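PDB 6NIM: bromodomain factor 2 protein from Trypanosoma cruzi, which probably recognises acetylated lysines, as on histones, through its bromodomain and so takes part in chromatin signalling. Local coordinates for residues 17-22 with 105-110; 41-46 with 84-89; 64-67 with 71-74. All blocks are in the same frame, centred on the assembly; numbering follows the deposited sequence.

Interaction 1 (17-22 with 105-110); sequences LAFVHQ and LDVARQ
Phe19 meets Ala108 and Val107 where the first and last long helices of the bromodomain's left-handed four-helix bundle, 13-26 and 92-110, cross in the buried core. The methyl of Ala108 lies over one face of the Phe19 ring, toward its rim, in a CH-pi contact with CB 4.1 Å from the ring centroid. The phenyl also reaches the opposing backbone, Phe19 CD1 standing 3.6 Å from Ala108 CA, and a residue as small as alanine suits this place because it lets an aromatic ring lie so close to the helix itself. Val107 comes from another direction, its CG1 methyl at the ring edge and near the ring plane. The ring is carried across the interface because Phe19 has its CG anti to the backbone N (chi1 167°), which swings the phenyl toward the opposing helix. Around this first shell, Val76 and Gln73 of helix 69-86 and Leu113 also touch the phenyl, while Leu23 and Lys26 pack on Val107. The two helical segments run at 132° to each other, their axes approaching to 9.0 Å. At the more exposed end, Gln22 contributes the aliphatic part of its chain, while its amide takes no part in this contact: its CB sits 3.5 Å from Val107 CG1, the same methyl that meets the edge of Phe19.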
loop_
_atom_site.group_PDB
_atom_site.type_symbol
_atom_site.label_atom_id
_atom_site.label_comp_id
_atom_site.label_asym_id
_atom_site.label_seq_id
_atom_site.Cartn_x
_atom_site.Cartn_y
_atom_site.Cartn_z
ATOM N N LEU A 17 17.334 2.218 -9.926
ATOM C CA LEU A 17 18.150 0.991 -9.915
ATOM C C LEU A 17 19.143 1.051 -8.753
ATOM O O LEU A 17 19.351 0.002 -8.117
ATOM C CB LEU A 17 18.855 0.806 -11.268
ATOM C CG LEU A 17 17.889 0.395 -12.372
ATOM C CD1 LEU A 17 18.526 0.561 -13.752
ATOM C CD2 LEU A 17 17.409 -1.043 -12.158
ATOM N N ALA A 18 19.722 2.229 -8.482
ATOM C CA ALA A 18 20.701 2.387 -7.379
ATOM C C ALA A 18 19.979 2.051 -6.074
ATOM O O ALA A 18 20.542 1.352 -5.198
ATOM C CB ALA A 18 21.260 3.787 -7.357
ATOM N N PHE A 19 18.746 2.542 -5.957
ATOM C CA PHE A 19 17.878 2.321 -4.771
ATOM C C PHE A 19 17.636 0.824 -4.567
ATOM O O PHE A 19 17.885 0.302 -3.473
ATOM C CB PHE A 19 16.592 3.121 -4.986
ATOM C CG PHE A 19 15.426 2.829 -4.084
ATOM C CD1 PHE A 19 15.561 2.837 -2.699
ATOM C CD2 PHE A 19 14.161 2.653 -4.621
ATOM C CE1 PHE A 19 14.454 2.637 -1.886
ATOM C CE2 PHE A 19 13.064 2.435 -3.797
ATOM C CZ PHE A 19 13.207 2.474 -2.427
ATOM N N VAL A 20 17.271 0.111 -5.624
ATOM C CA VAL A 20 17.022 -1.354 -5.577
ATOM C C VAL A 20 18.324 -2.054 -5.177
ATOM O O VAL A 20 18.272 -2.954 -4.377
ATOM C CB VAL A 20 16.456 -1.856 -6.915
ATOM C CG1 VAL A 20 16.495 -3.367 -7.020
ATOM C CG2 VAL A 20 15.055 -1.300 -7.084
ATOM N N HIS A 21 19.454 -1.654 -5.742
ATOM C CA HIS A 21 20.766 -2.281 -5.455
ATOM C C HIS A 21 21.149 -2.079 -3.979
ATOM O O HIS A 21 21.701 -3.014 -3.365
ATOM C CB HIS A 21 21.855 -1.764 -6.414
ATOM C CG HIS A 21 23.153 -2.449 -6.169
ATOM N ND1 HIS A 21 24.219 -1.808 -5.581
ATOM C CD2 HIS A 21 23.506 -3.740 -6.336
ATOM C CE1 HIS A 21 25.218 -2.667 -5.459
ATOM N NE2 HIS A 21 24.780 -3.876 -5.887
ATOM N N GLN A 22 20.885 -0.909 -3.404
ATOM C CA GLN A 22 21.256 -0.648 -1.989
ATOM C C GLN A 22 20.429 -1.589 -1.115
ATOM O O GLN A 22 20.983 -2.141 -0.166
ATOM C CB GLN A 22 20.985 0.800 -1.575
ATOM C CG GLN A 22 21.932 1.832 -2.172
ATOM C CD GLN A 22 23.365 1.703 -1.706
ATOM O OE1 GLN A 22 23.645 1.632 -0.514
ATOM N NE2 GLN A 22 24.306 1.735 -2.642
ATOM N N LEU A 105 12.741 4.476 2.837
ATOM C CA LEU A 105 12.668 5.858 2.325
ATOM C C LEU A 105 13.997 6.572 2.594
ATOM O O LEU A 105 14.419 7.385 1.769
ATOM C CB LEU A 105 11.526 6.626 2.997
ATOM C CG LEU A 105 10.125 6.108 2.715
ATOM C CD1 LEU A 105 9.125 6.991 3.451
ATOM C CD2 LEU A 105 9.807 6.046 1.227
ATOM N N ASP A 106 14.650 6.256 3.699
ATOM C CA ASP A 106 15.984 6.824 4.012
ATOM C C ASP A 106 16.982 6.426 2.899
ATOM O O ASP A 106 17.760 7.289 2.426
ATOM C CB ASP A 106 16.450 6.329 5.378
ATOM C CG ASP A 106 17.619 7.137 5.902
ATOM O OD1 ASP A 106 17.428 8.365 6.086
ATOM O OD2 ASP A 106 18.735 6.559 6.032
ATOM N N VAL A 107 16.938 5.168 2.491
ATOM C CA VAL A 107 17.761 4.626 1.365
ATOM C C VAL A 107 17.393 5.349 0.072
ATOM O O VAL A 107 18.323 5.782 -0.633
ATOM C CB VAL A 107 17.643 3.096 1.219
ATOM C CG1 VAL A 107 18.466 2.564 0.036
ATOM C CG2 VAL A 107 18.118 2.439 2.513
ATOM N N ALA A 108 16.098 5.487 -0.246
ATOM C CA ALA A 108 15.654 6.225 -1.451
ATOM C C ALA A 108 16.293 7.606 -1.451
ATOM O O ALA A 108 16.897 8.014 -2.474
ATOM C CB ALA A 108 14.163 6.329 -1.492
ATOM N N ARG A 109 16.225 8.325 -0.322
ATOM C CA ARG A 109 16.859 9.670 -0.209
ATOM C C ARG A 109 18.384 9.597 -0.410
ATOM O O ARG A 109 18.938 10.509 -1.076
ATOM C CB ARG A 109 16.558 10.299 1.151
ATOM C CG ARG A 109 15.110 10.746 1.323
ATOM C CD ARG A 109 14.936 11.221 2.768
ATOM N NE ARG A 109 13.578 11.694 3.066
ATOM C CZ ARG A 109 13.077 12.862 2.660
ATOM N NH1 ARG A 109 13.818 13.696 1.942
ATOM N NH2 ARG A 109 11.834 13.203 2.968
ATOM N N GLN A 110 19.063 8.582 0.151
ATOM C CA GLN A 110 20.526 8.410 -0.022
ATOM C C GLN A 110 20.845 8.259 -1.518
ATOM O O GLN A 110 21.982 8.517 -1.898
ATOM C CB GLN A 110 21.070 7.186 0.708
ATOM C CG GLN A 110 20.978 7.270 2.224
ATOM C CD GLN A 110 21.491 5.995 2.835
ATOM O OE1 GLN A 110 21.090 4.905 2.429
ATOM N NE2 GLN A 110 22.441 6.126 3.766
#

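Interaction 2 (41-46 with 84-89); sequences LPDYHK and LEYNAK. With SO4 (sulfate ion), chain C.
The Tyr86 ring receives Tyr44 on one face, with Tyr44 CD1 poised 3.5 Å above the ring plane and over its centre, while Asp43 comes in at the edge, its CG close to that plane. The two tyrosines form an edge-to-face pair, with centroids 4.8 Å apart and planes at 59°, tilted from a perpendicular T. Leu41 adds an apolar neighbour, its CD1 lying 4.0 Å from Tyr86 CE2. Tyr86 extends from the last turn of helix 69-86, where a fully extended first torsion (chi1 -178°) sends the ring across to the type I turn of 41-44. There its OH donates to Asp43 OD1 at 2.6 Å, approaching from the syn side and 15° out of the carboxylate plane. A tyrosine suits this spot because it offers a flat apolar face and, at its far end, a hydroxyl donor. Just beyond, Asn87 probably corresponds to the asparagine that contacts acetyl-lysine in other bromodomains, so the contact may help shape one wall of that pocket. The backbone N of Lys89 donates to sulfate O3 at 2.6 Å, the ion probably coming from the crystallisation liquor. Since the Asp43 acceptor would normally carry negative charge, the short phenol bond is probably strengthened by it, tying the loop to the helix end and holding the far end of the phenol in place; Tyr44, over one face, limits the ring's rotation.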
loop_
_atom_site.group_PDB
_atom_site.type_symbol
_atom_site.label_atom_id
_atom_site.label_comp_id
_atom_site.label_asym_id
_atom_site.label_seq_id
_atom_site.Cartn_x
_atom_site.Cartn_y
_atom_site.Cartn_z
ATOM N N LEU A 41 7.073 -22.479 -0.415
ATOM C CA LEU A 41 6.045 -21.936 0.518
ATOM C C LEU A 41 4.686 -22.043 -0.149
ATOM O O LEU A 41 4.219 -21.116 -0.792
ATOM C CB LEU A 41 6.404 -20.492 0.884
ATOM C CG LEU A 41 7.714 -20.338 1.656
ATOM C CD1 LEU A 41 8.026 -18.876 1.932
ATOM C CD2 LEU A 41 7.681 -21.123 2.965
ATOM N N PRO A 42 4.024 -23.223 -0.076
ATOM C CA PRO A 42 2.788 -23.450 -0.821
ATOM C C PRO A 42 1.616 -22.533 -0.450
ATOM O O PRO A 42 0.759 -22.342 -1.276
ATOM C CB PRO A 42 2.412 -24.916 -0.510
ATOM C CG PRO A 42 3.243 -25.305 0.695
ATOM C CD PRO A 42 4.482 -24.423 0.639
ATOM N N ASP A 43 1.604 -21.954 0.755
ATOM C CA ASP A 43 0.455 -21.119 1.206
ATOM C C ASP A 43 0.682 -19.647 0.826
ATOM O O ASP A 43 -0.295 -18.863 0.906
ATOM C CB ASP A 43 0.193 -21.296 2.711
ATOM C CG ASP A 43 1.299 -20.732 3.588
ATOM O OD1 ASP A 43 2.470 -20.726 3.135
ATOM O OD2 ASP A 43 0.995 -20.323 4.726
ATOM N N TYR A 44 1.888 -19.299 0.370
ATOM C CA TYR A 44 2.287 -17.885 0.123
ATOM C C TYR A 44 1.241 -17.144 -0.735
ATOM O O TYR A 44 0.748 -16.077 -0.303
ATOM C CB TYR A 44 3.684 -17.775 -0.489
ATOM C CG TYR A 44 4.186 -16.354 -0.415
ATOM C CD1 TYR A 44 4.735 -15.847 0.762
ATOM C CD2 TYR A 44 4.054 -15.499 -1.500
ATOM C CE1 TYR A 44 5.191 -14.533 0.836
ATOM C CE2 TYR A 44 4.486 -14.187 -1.441
ATOM C CZ TYR A 44 5.048 -13.706 -0.268
ATOM O OH TYR A 44 5.458 -12.406 -0.228
ATOM N N HIS A 45 0.884 -17.684 -1.908
ATOM C CA HIS A 45 -0.098 -17.055 -2.839
ATOM C C HIS A 45 -1.501 -16.978 -2.215
ATOM O O HIS A 45 -2.293 -16.153 -2.679
ATOM C CB HIS A 45 -0.116 -17.777 -4.190
ATOM C CG HIS A 45 -0.877 -19.059 -4.158
ATOM N ND1 HIS A 45 -0.475 -20.136 -3.392
ATOM C CD2 HIS A 45 -2.032 -19.423 -4.758
ATOM C CE1 HIS A 45 -1.340 -21.123 -3.538
ATOM N NE2 HIS A 45 -2.307 -20.706 -4.362
ATOM N N LYS A 46 -1.825 -17.810 -1.223
ATOM C CA LYS A 46 -3.114 -17.735 -0.491
ATOM C C LYS A 46 -3.127 -16.474 0.386
ATOM O O LYS A 46 -4.178 -15.846 0.486
ATOM C CB LYS A 46 -3.338 -19.013 0.326
ATOM N N LEU A 84 5.909 -8.441 6.120
ATOM C CA LEU A 84 5.338 -8.133 7.465
ATOM C C LEU A 84 4.027 -8.909 7.661
ATOM O O LEU A 84 3.820 -9.434 8.786
ATOM C CB LEU A 84 5.157 -6.624 7.619
ATOM C CG LEU A 84 6.472 -5.894 7.853
ATOM C CD1 LEU A 84 6.300 -4.407 7.694
ATOM C CD2 LEU A 84 7.082 -6.276 9.216
ATOM N N GLU A 85 3.213 -9.060 6.613
ATOM C CA GLU A 85 1.947 -9.845 6.711
ATOM C C GLU A 85 2.251 -11.344 6.819
ATOM O O GLU A 85 1.598 -12.041 7.621
ATOM C CB GLU A 85 1.035 -9.650 5.493
ATOM C CG GLU A 85 0.517 -8.250 5.290
ATOM C CD GLU A 85 -0.086 -8.016 3.899
ATOM O OE1 GLU A 85 -0.825 -8.913 3.418
ATOM O OE2 GLU A 85 0.195 -6.952 3.276
ATOM N N TYR A 86 3.130 -11.859 5.968
ATOM C CA TYR A 86 3.325 -13.316 5.806
ATOM C C TYR A 86 4.143 -13.897 6.955
ATOM O O TYR A 86 3.791 -15.005 7.407
ATOM C CB TYR A 86 3.981 -13.666 4.461
ATOM C CG TYR A 86 4.130 -15.149 4.310
ATOM C CD1 TYR A 86 3.033 -15.929 3.979
ATOM C CD2 TYR A 86 5.331 -15.784 4.611
ATOM C CE1 TYR A 86 3.145 -17.307 3.875
ATOM C CE2 TYR A 86 5.462 -17.161 4.489
ATOM C CZ TYR A 86 4.353 -17.922 4.136
ATOM O OH TYR A 86 4.457 -19.285 4.050
ATOM N N ASN A 87 5.187 -13.200 7.405
ATOM C CA ASN A 87 6.109 -13.719 8.451
ATOM C C ASN A 87 5.548 -13.325 9.815
ATOM O O ASN A 87 5.132 -12.175 9.986
ATOM C CB ASN A 87 7.532 -13.225 8.205
ATOM C CG ASN A 87 8.090 -13.747 6.898
ATOM O OD1 ASN A 87 8.417 -14.932 6.785
ATOM N ND2 ASN A 87 8.191 -12.869 5.910
ATOM N N ALA A 88 5.458 -14.283 10.741
ATOM C CA ALA A 88 4.919 -14.045 12.091
ATOM C C ALA A 88 5.838 -13.099 12.880
ATOM O O ALA A 88 7.072 -13.205 12.805
ATOM C CB ALA A 88 4.739 -15.374 12.784
ATOM N N LYS A 89 5.235 -12.196 13.656
ATOM C CA LYS A 89 5.982 -11.319 14.562
ATOM C C LYS A 89 6.813 -12.224 15.459
ATOM O O LYS A 89 6.284 -13.232 16.004
ATOM C CB LYS A 89 5.059 -10.392 15.369
ATOM C CG LYS A 89 5.797 -9.309 16.139
ATOM C CD LYS A 89 4.887 -8.209 16.704
ATOM C CE LYS A 89 5.628 -7.118 17.446
ATOM N NZ LYS A 89 6.698 -6.471 16.638
HETATM S S SO4 C . 1.587 -12.060 13.920
HETATM O O1 SO4 C . 0.508 -12.547 13.106
HETATM O O2 SO4 C . 1.991 -13.096 14.832
HETATM O O3 SO4 C . 2.699 -11.700 13.082
HETATM O O4 SO4 C . 1.153 -10.888 14.647
#

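Interaction 3 (64-67 with 71-74); sequences GKYD and DVQN
Tyr66 and Asp71 each place CG opposite the carbonyl carbon, with chi1 of -60° and -67°, and these torsions bring the phenol ring against Val72 and the carboxylate against the chain at Asp67. The ring and Val72 cross at about a right angle: the CG2 methyl of Val72 approaches the ring obliquely, nearest Tyr66 CD2 at 3.6 Å, and lies close to Tyr66 CB as well. Asp71 CB sits near the other ortho carbon, Tyr66 CD1, at 4.1 Å, so that two consecutive helix residues approach the base of the ring from the same side. A branched valine suits this place because one methyl can press on the tyrosine while the rest of the side chain faces the core, where Leu11, Cys16 and Ile61 also pack against it. Tyr66 also touches Leu11, and Ile57 and Ile61 of helix 54-62.

The polar half is built round Asp71 OD2, which accepts a weak hydrogen bond from the backbone N of Asp67, 3.2 Å long and bent to 133°. A water bridges the same two atoms, accepting from Asp67 N at 2.9 Å and donating weakly to Asp71 OD2. The Asp67 carboxylate is a like charge nearby, its OD2 4.3 Å from Asp71 OD2, and the water and the backbone N-H probably ease that repulsion. Asp71 OD1 in turn makes a weak hydrogen bond to Asn49 of the second subunit. Gly64 ends helix 54-62 in a Schellman motif, its positive phi suiting a residue without a side chain. The whole is the short AB loop of the bromodomain, joining helices 54-62 and 69-86, with apolar packing through Tyr66 and a hydrated carboxylate at Asp71.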
loop_
_atom_site.group_PDB
_atom_site.type_symbol
_atom_site.label_atom_id
_atom_site.label_comp_id
_atom_site.label_asym_id
_atom_site.label_seq_id
_atom_site.Cartn_x
_atom_site.Cartn_y
_atom_site.Cartn_z
ATOM N N GLY A 64 10.838 -0.008 -18.236
ATOM C CA GLY A 64 9.942 1.158 -18.197
ATOM C C GLY A 64 8.522 0.773 -17.826
ATOM O O GLY A 64 7.599 1.547 -18.164
ATOM N N LYS A 65 8.321 -0.352 -17.148
ATOM C CA LYS A 65 6.970 -0.738 -16.655
ATOM C C LYS A 65 6.510 0.347 -15.670
ATOM O O LYS A 65 5.379 0.830 -15.816
ATOM C CB LYS A 65 6.971 -2.150 -16.073
ATOM C CG LYS A 65 5.635 -2.641 -15.527
ATOM N N TYR A 66 7.360 0.784 -14.744
ATOM C CA TYR A 66 6.978 1.823 -13.751
ATOM C C TYR A 66 6.926 3.190 -14.436
ATOM O O TYR A 66 7.825 3.524 -15.222
ATOM C CB TYR A 66 7.936 1.838 -12.558
ATOM C CG TYR A 66 7.974 0.527 -11.832
ATOM C CD1 TYR A 66 6.839 0.045 -11.219
ATOM C CD2 TYR A 66 9.111 -0.264 -11.823
ATOM C CE1 TYR A 66 6.843 -1.157 -10.534
ATOM C CE2 TYR A 66 9.135 -1.468 -11.146
ATOM C CZ TYR A 66 7.999 -1.914 -10.497
ATOM O OH TYR A 66 8.013 -3.127 -9.884
ATOM N N ASP A 67 5.889 3.971 -14.143
ATOM C CA ASP A 67 5.699 5.304 -14.782
ATOM C C ASP A 67 6.524 6.369 -14.056
ATOM O O ASP A 67 6.760 7.403 -14.649
ATOM C CB ASP A 67 4.227 5.722 -14.778
ATOM C CG ASP A 67 3.339 4.882 -15.681
ATOM O OD1 ASP A 67 3.828 4.394 -16.717
ATOM O OD2 ASP A 67 2.166 4.725 -15.335
ATOM N N ASP A 71 6.099 5.150 -8.057
ATOM C CA ASP A 71 5.626 3.777 -8.365
ATOM C C ASP A 71 6.680 2.755 -7.928
ATOM O O ASP A 71 6.289 1.668 -7.437
ATOM C CB ASP A 71 5.339 3.589 -9.847
ATOM C CG ASP A 71 4.154 4.405 -10.347
ATOM O OD1 ASP A 71 3.273 4.719 -9.527
ATOM O OD2 ASP A 71 4.136 4.711 -11.560
ATOM N N VAL A 72 7.963 3.077 -8.104
ATOM C CA VAL A 72 9.056 2.150 -7.692
ATOM C C VAL A 72 9.081 2.068 -6.160
ATOM O O VAL A 72 9.158 0.958 -5.605
ATOM C CB VAL A 72 10.406 2.592 -8.280
ATOM C CG1 VAL A 72 11.534 1.758 -7.727
ATOM C CG2 VAL A 72 10.353 2.507 -9.798
ATOM N N GLN A 73 8.963 3.213 -5.492
ATOM C CA GLN A 73 8.943 3.243 -4.007
ATOM C C GLN A 73 7.742 2.454 -3.481
ATOM O O GLN A 73 7.915 1.713 -2.523
ATOM C CB GLN A 73 8.937 4.673 -3.488
ATOM C CG GLN A 73 10.242 5.362 -3.793
ATOM C CD GLN A 73 10.219 6.807 -3.405
ATOM O OE1 GLN A 73 9.672 7.171 -2.362
ATOM N NE2 GLN A 73 10.885 7.608 -4.222
ATOM N N ASN A 74 6.586 2.580 -4.124
ATOM C CA ASN A 74 5.337 1.878 -3.731
ATOM C C ASN A 74 5.515 0.367 -3.945
ATOM O O ASN A 74 4.988 -0.396 -3.138
ATOM C CB ASN A 74 4.145 2.516 -4.454
ATOM C CG ASN A 74 3.862 3.908 -3.912
ATOM O OD1 ASN A 74 4.326 4.287 -2.826
ATOM N ND2 ASN A 74 3.105 4.695 -4.650
HETATM O O HOH W 1 3.761 2.411 -12.834
#

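Interactions 1 and 3 are neighbours at one end of the bundle, their centres 14 Å apart. Val72 links them, with its CG2 on the tyrosine of interaction 3 and its CG1 4.2 Å from Phe19 CD2 of interaction 1; Phe19 CE2 also lies 4.1 Å from Gln73 CG. Interaction 2 sits at the other end of helix 69-86, about 25 Å from interaction 1 and 24 Å from interaction 3 between centres, and on the opposite side of the chain's centre from both. It probably lies where bromodomains form the acetyl-lysine pocket, whereas the other two hold the far end of the bundle. Interactions 2 and 3 both touch the second subunit.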